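Local coordinates for EDTA monooxygenase (EDTA-degrading bacterium BNC1, PDB 5DQP), which probably oxidises EDTA as a flavin-dependent monooxygenase of the bacterial luciferase-like family, using reduced FMN and molecular oxygen, at residues Q58-P63 and N129-A134; V209-G214 and I229-L234; S260-P265 and A377-V382. One frame throughout, in Å; residues are numbered along the deposited sequence.

Interaction 1: Q58-P63 and N129-A134; sequences QPQLTP and NPAVAA
The irregular chain of 58-63 passes the first turn of the helix that starts at Pro-130, and its backbone comes nearest where Gln-60 CA lies 5.3 Å from Val-132 CA. Gln-58 OE1 is gripped by two amide donors. Asn-129 ND2 donates to Gln-58 OE1 at 3.1 Å in a nearly straight bond (170° at the hydrogen), from above the Gln-58 carbonyl plane, the two amides being turned 71° apart. Gln-60 NE2 donates to the same Gln-58 OE1 at 2.8 Å, which ties the two glutamines of the loop together. With CG between the backbone N and the carbonyl carbon (chi1 47°), Gln-60 CG meets Val-132 CG2 at 3.4 Å; beyond CG the glutamine chain bends. Val-132 CG1 meets Pro-59 CD at 3.8 Å. Asn-129 is the N-cap of the helix: its OD1 accepts from Ala-131 N, while the amide's other end, ND2, donates to Gln-58 OE1. Pro-59 centres an inverse gamma turn in this loop, which follows strand 52-55 of the barrel. Thr-62 OG1 donates to Gln-60 OE1 at 2.7 Å, and a water joins Thr-62 OG1 to Asn-129 ND2. Pro-59 O accepts from Asn-135 ND2, and Gln-60 O from Asn-199 ND2 of the second subunit.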
ATOM      1  N   GLN A  58       1.395 -12.558  -4.283  1.00 25.41           N
ATOM      2  CA  GLN A  58       2.175 -13.421  -3.410  1.00 23.61           C
ATOM      3  C   GLN A  58       3.464 -12.652  -3.172  1.00 25.96           C
ATOM      4  O   GLN A  58       4.037 -12.113  -4.130  1.00 23.67           O
ATOM      5  CB  GLN A  58       2.481 -14.787  -4.019  1.00 24.96           C
ATOM      6  CG  GLN A  58       1.304 -15.734  -3.949  1.00 26.21           C
ATOM      7  CD  GLN A  58       1.642 -17.070  -4.537  1.00 30.70           C
ATOM      8  OE1 GLN A  58       2.796 -17.329  -4.881  1.00 30.42           O
ATOM      9  NE2 GLN A  58       0.641 -17.934  -4.669  1.00 35.89           N
ATOM     10  N   PRO A  59       3.923 -12.553  -1.935  1.00 24.82           N
ATOM     11  CA  PRO A  59       5.238 -11.915  -1.678  1.00 21.45           C
ATOM     12  C   PRO A  59       6.398 -12.879  -1.926  1.00 22.75           C
ATOM     13  O   PRO A  59       7.035 -13.391  -1.006  1.00 20.88           O
ATOM     14  CB  PRO A  59       5.122 -11.480  -0.209  1.00 20.88           C
ATOM     15  CG  PRO A  59       3.714 -11.935   0.271  1.00 24.29           C
ATOM     16  CD  PRO A  59       3.209 -12.930  -0.705  1.00 18.24           C
ATOM     17  N   GLN A  60       6.637 -13.167  -3.205  1.00 20.47           N
ATOM     18  CA  GLN A  60       7.832 -13.850  -3.693  1.00 25.07           C
ATOM     19  C   GLN A  60       8.055 -13.459  -5.153  1.00 23.81           C
ATOM     20  O   GLN A  60       7.129 -13.011  -5.838  1.00 19.95           O
ATOM     21  CB  GLN A  60       7.713 -15.372  -3.568  1.00 21.34           C
ATOM     22  CG  GLN A  60       6.396 -15.939  -4.071  1.00 23.50           C
ATOM     23  CD  GLN A  60       6.369 -16.227  -5.554  1.00 28.68           C
ATOM     24  OE1 GLN A  60       7.387 -16.142  -6.245  1.00 33.94           O
ATOM     25  NE2 GLN A  60       5.192 -16.581  -6.056  1.00 29.91           N
ATOM     26  N   LEU A  61       9.300 -13.617  -5.609  1.00 13.88           N
ATOM     27  CA  LEU A  61       9.664 -13.513  -7.015  1.00 20.74           C
ATOM     28  C   LEU A  61       9.924 -14.898  -7.605  1.00 25.12           C
ATOM     29  O   LEU A  61      10.703 -15.678  -7.051  1.00 18.12           O
ATOM     30  CB  LEU A  61      10.905 -12.646  -7.199  1.00 16.16           C
ATOM     31  CG  LEU A  61      11.417 -12.556  -8.640  1.00 23.12           C
ATOM     32  CD1 LEU A  61      10.340 -11.985  -9.543  1.00 15.35           C
ATOM     33  CD2 LEU A  61      12.652 -11.669  -8.679  1.00 17.49           C
ATOM     34  N   THR A  62       9.302 -15.191  -8.747  1.00 25.25           N
ATOM     35  CA  THR A  62       9.614 -16.414  -9.486  1.00 24.37           C
ATOM     36  C   THR A  62      10.278 -16.045 -10.800  1.00 24.63           C
ATOM     37  O   THR A  62       9.587 -15.741 -11.784  1.00 31.69           O
ATOM     38  CB  THR A  62       8.368 -17.260  -9.736  1.00 29.42           C
ATOM     39  OG1 THR A  62       7.755 -17.572  -8.485  1.00 30.55           O
ATOM     40  CG2 THR A  62       8.759 -18.563 -10.423  1.00 26.31           C
ATOM     41  N   PRO A  63      11.585 -16.071 -10.877  1.00 23.34           N
ATOM     42  CA  PRO A  63      12.264 -15.506 -12.045  1.00 24.66           C
ATOM     43  C   PRO A  63      12.415 -16.492 -13.203  1.00 25.95           C
ATOM     44  O   PRO A  63      13.476 -16.581 -13.830  1.00 25.21           O
ATOM     45  CB  PRO A  63      13.619 -15.089 -11.469  1.00 21.17           C
ATOM     46  CG  PRO A  63      13.861 -16.119 -10.396  1.00 24.64           C
ATOM     47  CD  PRO A  63      12.522 -16.437  -9.802  1.00 20.06           C
ATOM     48  N   ASN A 129       2.662 -21.278  -0.387  1.00 31.96           N
ATOM     49  CA  ASN A 129       3.893 -21.310  -1.166  1.00 28.47           C
ATOM     50  C   ASN A 129       5.105 -21.212  -0.231  1.00 27.61           C
ATOM     51  O   ASN A 129       5.300 -20.182   0.429  1.00 27.59           O
ATOM     52  CB  ASN A 129       3.883 -20.179  -2.198  1.00 29.51           C
ATOM     53  CG  ASN A 129       5.082 -20.229  -3.140  1.00 27.66           C
ATOM     54  OD1 ASN A 129       6.014 -20.998  -2.926  1.00 31.90           O
ATOM     55  ND2 ASN A 129       5.054 -19.409  -4.184  1.00 30.75           N
ATOM     56  N   PRO A 130       5.938 -22.255  -0.141  1.00 28.48           N
ATOM     57  CA  PRO A 130       7.091 -22.192   0.783  1.00 27.30           C
ATOM     58  C   PRO A 130       8.127 -21.129   0.430  1.00 27.25           C
ATOM     59  O   PRO A 130       8.907 -20.749   1.313  1.00 24.94           O
ATOM     60  CB  PRO A 130       7.693 -23.603   0.700  1.00 27.55           C
ATOM     61  CG  PRO A 130       7.193 -24.145  -0.623  1.00 31.71           C
ATOM     62  CD  PRO A 130       5.853 -23.551  -0.847  1.00 25.63           C
ATOM     63  N   ALA A 131       8.185 -20.672  -0.827  1.00 23.21           N
ATOM     64  CA  ALA A 131       9.028 -19.528  -1.174  1.00 26.86           C
ATOM     65  C   ALA A 131       8.583 -18.264  -0.433  1.00 26.22           C
ATOM     66  O   ALA A 131       9.416 -17.477   0.042  1.00 20.31           O
ATOM     67  CB  ALA A 131       8.996 -19.302  -2.689  1.00 27.44           C
ATOM     68  N   VAL A 132       7.271 -18.061  -0.317  1.00 23.74           N
ATOM     69  CA  VAL A 132       6.759 -16.947   0.469  1.00 23.46           C
ATOM     70  C   VAL A 132       7.169 -17.097   1.927  1.00 26.22           C
ATOM     71  O   VAL A 132       7.716 -16.168   2.535  1.00 22.96           O
ATOM     72  CB  VAL A 132       5.235 -16.847   0.322  1.00 24.68           C
ATOM     73  CG1 VAL A 132       4.658 -15.808   1.346  1.00 25.03           C
ATOM     74  CG2 VAL A 132       4.876 -16.508  -1.100  1.00 18.18           C
ATOM     75  N   ALA A 133       6.911 -18.272   2.514  1.00 24.54           N
ATOM     76  CA  ALA A 133       7.202 -18.464   3.936  1.00 19.60           C
ATOM     77  C   ALA A 133       8.677 -18.229   4.252  1.00 23.09           C
ATOM     78  O   ALA A 133       9.001 -17.729   5.335  1.00 25.35           O
ATOM     79  CB  ALA A 133       6.762 -19.861   4.379  1.00 21.56           C
ATOM     80  N   ALA A 134       9.581 -18.510   3.299  1.00 22.55           N
ATOM     81  CA  ALA A 134      11.014 -18.306   3.530  1.00 23.13           C
ATOM     82  C   ALA A 134      11.409 -16.831   3.544  1.00 22.80           C
ATOM     83  O   ALA A 134      12.461 -16.478   4.101  1.00 18.37           O
ATOM     84  CB  ALA A 134      11.829 -19.039   2.462  1.00 19.75           C
TER
HETATM   85  O   HOH W   1       6.788 -19.788  -6.858  1.00 38.58           O

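Interaction 2: V209-G214 and I229-L234; sequences VVVQAG and IIYAFL
Strands 210-213 and 229-233 are the two parallel strands of a right-handed beta-alpha-beta unit, in which Val-211 pairs with Ile-229 and Gln-212 with Ile-230. Gln-212 supplies both strong backbone bonds: Gln-212 N donates to Ile-229 O at 2.8 Å, and Gln-212 O accepts from Tyr-231 N at 3.0 Å. The bond from Ile-229 N to Val-210 O is weak at 3.4 Å. Two CA-H...O contacts, from Val-211 CA to Ile-229 O and from Ile-230 CA to Gln-212 O, lie among these bonds, and the strand directions diverge by 24°.

On the face that carries Val-211, Ile-229 and Tyr-231, both branches of Val-211 make contact. Val-211 CG1, anti to the backbone N (chi1 174°), stands over one face of the Tyr-231 ring in a CH-pi contact, 3.9 Å from the Tyr-231 ring centroid and displaced toward the rim, where CZ is nearest. The other branch, CG2, packs on Ile-229 CB and CD1, and Val-209 CG1 meets Ile-229 CD1 at 4.0 Å. These strands belong to the parallel barrel of the luciferase-like monooxygenases, and helix 217-226 makes the crossover between them. Its Ala-223 touches both Gln-212 and Ile-230, side chains that point to the other face of the sheet. There the Gln-212 chain is bent, and Gln-212 OE1 lies 3.7 Å from Ile-230 CG2. Beyond the paired residues a water bridges Gly-214 N and Tyr-231 O. Phe-54 meets the Tyr-231 ring edge-to-face, and strand 120-125 continues the sheet beyond Val-211.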
ATOM      1  N   VAL A 209     -14.917  -4.376   1.991  1.00 19.24           N
ATOM      2  CA  VAL A 209     -15.452  -5.654   1.519  1.00 19.83           C
ATOM      3  C   VAL A 209     -14.372  -6.727   1.598  1.00 18.41           C
ATOM      4  O   VAL A 209     -13.209  -6.489   1.257  1.00 21.96           O
ATOM      5  CB  VAL A 209     -15.976  -5.486   0.080  1.00 23.76           C
ATOM      6  CG1 VAL A 209     -16.348  -6.824  -0.561  1.00 15.74           C
ATOM      7  CG2 VAL A 209     -17.160  -4.527   0.060  1.00 19.29           C
ATOM      8  N   VAL A 210     -14.740  -7.917   2.060  1.00 21.30           N
ATOM      9  CA  VAL A 210     -13.787  -9.016   2.220  1.00 16.99           C
ATOM     10  C   VAL A 210     -14.092 -10.078   1.175  1.00 19.35           C
ATOM     11  O   VAL A 210     -15.236 -10.530   1.053  1.00 18.95           O
ATOM     12  CB  VAL A 210     -13.821  -9.609   3.642  1.00 23.57           C
ATOM     13  CG1 VAL A 210     -12.990 -10.908   3.717  1.00 20.51           C
ATOM     14  CG2 VAL A 210     -13.288  -8.584   4.666  1.00 22.49           C
ATOM     15  N   VAL A 211     -13.060 -10.487   0.445  1.00 22.74           N
ATOM     16  CA  VAL A 211     -13.160 -11.418  -0.665  1.00 18.80           C
ATOM     17  C   VAL A 211     -12.425 -12.687  -0.277  1.00 18.12           C
ATOM     18  O   VAL A 211     -11.440 -12.647   0.468  1.00 23.45           O
ATOM     19  CB  VAL A 211     -12.591 -10.786  -1.962  1.00 22.11           C
ATOM     20  CG1 VAL A 211     -12.536 -11.820  -3.149  1.00 18.50           C
ATOM     21  CG2 VAL A 211     -13.419  -9.554  -2.343  1.00 17.05           C
ATOM     22  N   GLN A 212     -12.928 -13.827  -0.764  1.00 23.69           N
ATOM     23  CA  GLN A 212     -12.363 -15.136  -0.455  1.00 23.30           C
ATOM     24  C   GLN A 212     -12.323 -15.999  -1.712  1.00 27.36           C
ATOM     25  O   GLN A 212     -13.147 -15.852  -2.619  1.00 27.43           O
ATOM     26  CB  GLN A 212     -13.159 -15.834   0.666  1.00 21.13           C
ATOM     27  CG  GLN A 212     -12.494 -17.118   1.238  1.00 33.11           C
ATOM     28  CD  GLN A 212     -12.784 -18.380   0.415  1.00 33.42           C
ATOM     29  OE1 GLN A 212     -13.801 -18.456  -0.288  1.00 33.16           O
ATOM     30  NE2 GLN A 212     -11.880 -19.368   0.489  1.00 31.93           N
ATOM     31  N   ALA A 213     -11.286 -16.802  -1.813  1.00 31.42           N
ATOM     32  CA  ALA A 213     -11.052 -17.723  -2.915  1.00 34.59           C
ATOM     33  C   ALA A 213     -10.442 -19.021  -2.386  1.00 37.86           C
ATOM     34  O   ALA A 213      -9.314 -19.045  -1.961  1.00 43.16           O
ATOM     35  CB  ALA A 213     -10.112 -17.090  -3.916  1.00 29.79           C
ATOM     36  N   GLY A 214     -11.176 -20.101  -2.443  1.00 39.80           N
ATOM     37  CA  GLY A 214     -10.682 -21.400  -2.012  1.00 43.97           C
ATOM     38  C   GLY A 214     -11.712 -22.491  -1.892  1.00 44.53           C
ATOM     39  O   GLY A 214     -12.565 -22.405  -1.051  1.00 43.86           O
ATOM     40  N   ILE A 229     -17.541 -11.672  -1.191  1.00 23.97           N
ATOM     41  CA  ILE A 229     -17.357 -12.118  -2.559  1.00 20.63           C
ATOM     42  C   ILE A 229     -16.500 -13.370  -2.533  1.00 19.18           C
ATOM     43  O   ILE A 229     -15.480 -13.433  -1.834  1.00 21.75           O
ATOM     44  CB  ILE A 229     -16.702 -11.055  -3.452  1.00 22.43           C
ATOM     45  CG1 ILE A 229     -17.369  -9.693  -3.276  1.00 27.45           C
ATOM     46  CG2 ILE A 229     -16.748 -11.522  -4.900  1.00 19.96           C
ATOM     47  CD1 ILE A 229     -16.676  -8.590  -4.084  1.00 27.59           C
ATOM     48  N   ILE A 230     -16.919 -14.362  -3.302  1.00 19.11           N
ATOM     49  CA  ILE A 230     -16.193 -15.607  -3.459  1.00 16.30           C
ATOM     50  C   ILE A 230     -15.876 -15.768  -4.940  1.00 18.55           C
ATOM     51  O   ILE A 230     -16.783 -15.709  -5.784  1.00 17.75           O
ATOM     52  CB  ILE A 230     -17.018 -16.796  -2.936  1.00 21.57           C
ATOM     53  CG1 ILE A 230     -17.586 -16.482  -1.535  1.00 22.21           C
ATOM     54  CG2 ILE A 230     -16.202 -18.092  -3.029  1.00 22.67           C
ATOM     55  CD1 ILE A 230     -18.580 -17.514  -1.021  1.00 23.53           C
ATOM     56  N   TYR A 231     -14.594 -15.950  -5.248  1.00 16.74           N
ATOM     57  CA  TYR A 231     -14.159 -16.326  -6.589  1.00 20.88           C
ATOM     58  C   TYR A 231     -14.282 -17.826  -6.765  1.00 25.64           C
ATOM     59  O   TYR A 231     -13.984 -18.592  -5.849  1.00 21.41           O
ATOM     60  CB  TYR A 231     -12.712 -15.928  -6.832  1.00 23.25           C
ATOM     61  CG  TYR A 231     -12.469 -14.454  -6.816  1.00 26.60           C
ATOM     62  CD1 TYR A 231     -13.532 -13.549  -6.801  1.00 20.47           C
ATOM     63  CD2 TYR A 231     -11.175 -13.957  -6.833  1.00 28.59           C
ATOM     64  CE1 TYR A 231     -13.300 -12.188  -6.805  1.00 26.40           C
ATOM     65  CE2 TYR A 231     -10.931 -12.598  -6.851  1.00 24.59           C
ATOM     66  CZ  TYR A 231     -11.988 -11.717  -6.836  1.00 24.48           C
ATOM     67  OH  TYR A 231     -11.735 -10.363  -6.832  1.00 27.73           O
ATOM     68  N   ALA A 232     -14.718 -18.244  -7.953  1.00 25.07           N
ATOM     69  CA  ALA A 232     -14.966 -19.649  -8.226  1.00 26.64           C
ATOM     70  C   ALA A 232     -14.326 -20.057  -9.543  1.00 20.70           C
ATOM     71  O   ALA A 232     -14.015 -19.231 -10.410  1.00 24.04           O
ATOM     72  CB  ALA A 232     -16.474 -19.974  -8.262  1.00 24.33           C
ATOM     73  N   PHE A 233     -14.137 -21.360  -9.667  1.00 24.15           N
ATOM     74  CA  PHE A 233     -13.644 -21.974 -10.883  1.00 25.90           C
ATOM     75  C   PHE A 233     -14.771 -22.008 -11.910  1.00 23.11           C
ATOM     76  O   PHE A 233     -15.940 -22.225 -11.574  1.00 23.44           O
ATOM     77  CB  PHE A 233     -13.137 -23.383 -10.567  1.00 27.32           C
ATOM     78  CG  PHE A 233     -12.622 -24.131 -11.750  1.00 30.24           C
ATOM     79  CD1 PHE A 233     -11.453 -23.728 -12.386  1.00 26.28           C
ATOM     80  CD2 PHE A 233     -13.282 -25.269 -12.207  1.00 27.83           C
ATOM     81  CE1 PHE A 233     -10.975 -24.432 -13.474  1.00 31.69           C
ATOM     82  CE2 PHE A 233     -12.805 -25.975 -13.288  1.00 28.34           C
ATOM     83  CZ  PHE A 233     -11.653 -25.552 -13.928  1.00 29.93           C
ATOM     84  N   LEU A 234     -14.430 -21.744 -13.165  1.00 21.63           N
ATOM     85  CA  LEU A 234     -15.426 -21.818 -14.229  1.00 24.28           C
ATOM     86  C   LEU A 234     -15.425 -23.247 -14.770  1.00 24.44           C
ATOM     87  O   LEU A 234     -14.849 -23.559 -15.813  1.00 23.43           O
ATOM     88  CB  LEU A 234     -15.150 -20.778 -15.301  1.00 22.50           C
ATOM     89  CG  LEU A 234     -16.228 -20.748 -16.395  1.00 25.13           C
ATOM     90  CD1 LEU A 234     -17.346 -19.838 -15.988  1.00 17.04           C
ATOM     91  CD2 LEU A 234     -15.654 -20.335 -17.759  1.00 22.18           C
TER
HETATM   92  O   HOH W   2     -13.743 -20.583  -3.596  1.00 35.50           O

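Interaction 3: S260-P265 and A377-V382; sequences STLVLP and AADGFV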
ATOM      1  N   SER A 260     -25.770 -11.495   1.507  1.00 33.56           N
ATOM      2  CA  SER A 260     -24.460 -11.282   2.094  1.00 29.73           C
ATOM      3  C   SER A 260     -23.308 -11.719   1.189  1.00 30.13           C
ATOM      4  O   SER A 260     -22.163 -11.364   1.471  1.00 29.86           O
ATOM      5  CB  SER A 260     -24.371 -12.060   3.406  1.00 30.83           C
ATOM      6  OG  SER A 260     -24.378 -13.457   3.099  1.00 35.18           O
ATOM      7  N   THR A 261     -23.583 -12.474   0.119  1.00 26.41           N
ATOM      8  CA  THR A 261     -22.585 -13.262  -0.597  1.00 26.88           C
ATOM      9  C   THR A 261     -22.831 -13.214  -2.104  1.00 24.56           C
ATOM     10  O   THR A 261     -23.926 -13.529  -2.581  1.00 25.84           O
ATOM     11  CB  THR A 261     -22.617 -14.727  -0.121  1.00 33.17           C
ATOM     12  OG1 THR A 261     -22.299 -14.791   1.279  1.00 35.25           O
ATOM     13  CG2 THR A 261     -21.634 -15.591  -0.925  1.00 29.42           C
ATOM     14  N   LEU A 262     -21.802 -12.829  -2.844  1.00 26.86           N
ATOM     15  CA  LEU A 262     -21.769 -12.910  -4.294  1.00 24.37           C
ATOM     16  C   LEU A 262     -20.702 -13.922  -4.692  1.00 21.92           C
ATOM     17  O   LEU A 262     -19.626 -13.958  -4.085  1.00 20.11           O
ATOM     18  CB  LEU A 262     -21.466 -11.536  -4.905  1.00 24.39           C
ATOM     19  CG  LEU A 262     -22.423 -10.388  -4.541  1.00 27.44           C
ATOM     20  CD1 LEU A 262     -21.837  -9.083  -5.041  1.00 25.79           C
ATOM     21  CD2 LEU A 262     -23.781 -10.610  -5.176  1.00 24.34           C
ATOM     22  N   VAL A 263     -21.019 -14.765  -5.685  1.00 20.57           N
ATOM     23  CA  VAL A 263     -20.084 -15.725  -6.268  1.00 16.66           C
ATOM     24  C   VAL A 263     -19.728 -15.280  -7.686  1.00 17.47           C
ATOM     25  O   VAL A 263     -20.616 -15.063  -8.527  1.00 21.22           O
ATOM     26  CB  VAL A 263     -20.670 -17.154  -6.278  1.00 22.64           C
ATOM     27  CG1 VAL A 263     -19.704 -18.135  -6.944  1.00 19.18           C
ATOM     28  CG2 VAL A 263     -21.014 -17.608  -4.871  1.00 17.47           C
ATOM     29  N   LEU A 264     -18.432 -15.180  -7.964  1.00 19.04           N
ATOM     30  CA  LEU A 264     -17.929 -14.743  -9.269  1.00 16.03           C
ATOM     31  C   LEU A 264     -16.937 -15.773  -9.799  1.00 17.35           C
ATOM     32  O   LEU A 264     -15.776 -15.792  -9.356  1.00 16.80           O
ATOM     33  CB  LEU A 264     -17.257 -13.376  -9.190  1.00 17.54           C
ATOM     34  CG  LEU A 264     -17.887 -12.284  -8.340  1.00 18.00           C
ATOM     35  CD1 LEU A 264     -17.167 -10.972  -8.593  1.00 20.87           C
ATOM     36  CD2 LEU A 264     -19.370 -12.143  -8.628  1.00 19.13           C
ATOM     37  N   PRO A 265     -17.356 -16.640 -10.731  1.00 17.82           N
ATOM     38  CA  PRO A 265     -16.395 -17.503 -11.427  1.00 21.43           C
ATOM     39  C   PRO A 265     -15.417 -16.672 -12.242  1.00 19.99           C
ATOM     40  O   PRO A 265     -15.764 -15.622 -12.781  1.00 18.38           O
ATOM     41  CB  PRO A 265     -17.285 -18.371 -12.333  1.00 17.36           C
ATOM     42  CG  PRO A 265     -18.655 -18.296 -11.739  1.00 16.15           C
ATOM     43  CD  PRO A 265     -18.724 -16.856 -11.239  1.00 17.48           C
ATOM     44  N   ALA A 377     -25.761 -19.751 -11.821  1.00 24.00           N
ATOM     45  CA  ALA A 377     -24.454 -20.363 -11.653  1.00 21.64           C
ATOM     46  C   ALA A 377     -23.388 -19.328 -11.339  1.00 21.02           C
ATOM     47  O   ALA A 377     -22.216 -19.689 -11.179  1.00 22.32           O
ATOM     48  CB  ALA A 377     -24.062 -21.148 -12.904  1.00 18.26           C
ATOM     49  N   ALA A 378     -23.780 -18.061 -11.224  1.00 22.59           N
ATOM     50  CA  ALA A 378     -22.865 -16.940 -11.032  1.00 19.48           C
ATOM     51  C   ALA A 378     -23.679 -15.708 -10.668  1.00 24.83           C
ATOM     52  O   ALA A 378     -24.791 -15.527 -11.167  1.00 23.22           O
ATOM     53  CB  ALA A 378     -22.071 -16.674 -12.315  1.00 19.23           C
ATOM     54  N   ASP A 379     -23.121 -14.859  -9.803  1.00 20.26           N
ATOM     55  CA  ASP A 379     -23.654 -13.509  -9.652  1.00 21.52           C
ATOM     56  C   ASP A 379     -22.932 -12.487 -10.533  1.00 17.12           C
ATOM     57  O   ASP A 379     -23.338 -11.319 -10.573  1.00 22.38           O
ATOM     58  CB  ASP A 379     -23.588 -13.077  -8.179  1.00 21.03           C
ATOM     59  CG  ASP A 379     -24.311 -14.065  -7.258  1.00 29.43           C
ATOM     60  OD1 ASP A 379     -25.563 -14.094  -7.299  1.00 33.68           O
ATOM     61  OD2 ASP A 379     -23.638 -14.833  -6.524  1.00 28.51           O
ATOM     62  N   GLY A 380     -21.879 -12.912 -11.215  1.00 19.25           N
ATOM     63  CA  GLY A 380     -21.048 -12.051 -12.024  1.00 15.76           C
ATOM     64  C   GLY A 380     -19.760 -12.805 -12.267  1.00 20.12           C
ATOM     65  O   GLY A 380     -19.677 -13.992 -11.982  1.00 18.27           O
ATOM     66  N   PHE A 381     -18.750 -12.098 -12.789  1.00 14.82           N
ATOM     67  CA  PHE A 381     -17.548 -12.796 -13.227  1.00 16.34           C
ATOM     68  C   PHE A 381     -16.302 -11.967 -12.978  1.00 18.95           C
ATOM     69  O   PHE A 381     -16.348 -10.738 -12.961  1.00 19.08           O
ATOM     70  CB  PHE A 381     -17.620 -13.180 -14.723  1.00 17.41           C
ATOM     71  CG  PHE A 381     -18.841 -13.996 -15.056  1.00 22.81           C
ATOM     72  CD1 PHE A 381     -20.041 -13.372 -15.366  1.00 16.56           C
ATOM     73  CD2 PHE A 381     -18.802 -15.374 -14.996  1.00 22.45           C
ATOM     74  CE1 PHE A 381     -21.168 -14.110 -15.647  1.00 21.96           C
ATOM     75  CE2 PHE A 381     -19.919 -16.118 -15.281  1.00 17.34           C
ATOM     76  CZ  PHE A 381     -21.118 -15.469 -15.595  1.00 19.57           C
ATOM     77  N   VAL A 382     -15.190 -12.669 -12.774  1.00 16.28           N
ATOM     78  CA  VAL A 382     -13.855 -12.085 -12.790  1.00 18.98           C
ATOM     79  C   VAL A 382     -13.260 -12.353 -14.166  1.00 21.80           C
ATOM     80  O   VAL A 382     -13.066 -13.512 -14.551  1.00 24.72           O
ATOM     81  CB  VAL A 382     -12.953 -12.668 -11.684  1.00 23.53           C
ATOM     82  CG1 VAL A 382     -11.752 -11.745 -11.444  1.00 23.87           C
ATOM     83  CG2 VAL A 382     -13.734 -12.964 -10.354  1.00 22.02           C
TER
HETATM   84  O   HOH W   3     -24.765 -15.455  -4.319  1.00 28.33           O
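Pro-265 O lies at the edge of the Phe-381 ring, near its plane and 3.8 Å from Phe-381 CD2, while Pro-265 CD approaches the same CD2 at 4.0 Å. Pro-265 O also accepts from Val-382 N at 3.0 Å. Pro-265 CD packs on Ala-378 CB at 3.5 Å.

A carboxylate oxygen and the backbone N of Asp-379 both bond to Val-263. Asp-379 OD2 uses its anti lone pair to accept from Val-263 N at 2.8 Å in an almost straight bond (173°). Asp-379 N in turn donates to Val-263 O, so Val-263 is held by both its backbone polar atoms. A water donates to Asp-379 OD2 and to Thr-261 O. Leu-262 CD2 touches Asp-379 CB, and Leu-264 CB meets Val-382 CG2 at 3.7 Å.

Asp-379 OD1 forms a salt bridge with Arg-248 of helix 237-253, which probably helps to stabilise the buried charge. Strands 262-265 and 380-382 run parallel in sense but splay by 49°; strand 229-233 pairs with the former, strand 7-11 lies beside the latter, and Trp-372 of helix 362-374 packs on Pro-265 and Phe-381.

In the fold
Interactions 2 and 3 are consecutive parts of one parallel barrel sheet, their centres 8 Å apart. Strand 229-233 joins them: Ile-230 N and O lie 2.8 Å from Leu-262 O and Leu-264 N respectively, probable hydrogen bonds, and Tyr-231 CD1 packs on Val-382 CG2. Interaction 1 lies apart, its centre 22 Å from that of interaction 2 and 29 Å from that of interaction 3, and reaches the second subunit. Interactions 1 and 2 both approach the predicted FMN site: the side chain of Pro-59 is about 4 Å from that of Asp-57, and that of Gln-212 about 5 Å from that of Tyr-147. PE4, probably from the crystallisation liquor, is bound about 5 Å from the side chain of Gln-58, and PE4 also lies about 4 Å from that of Tyr-231.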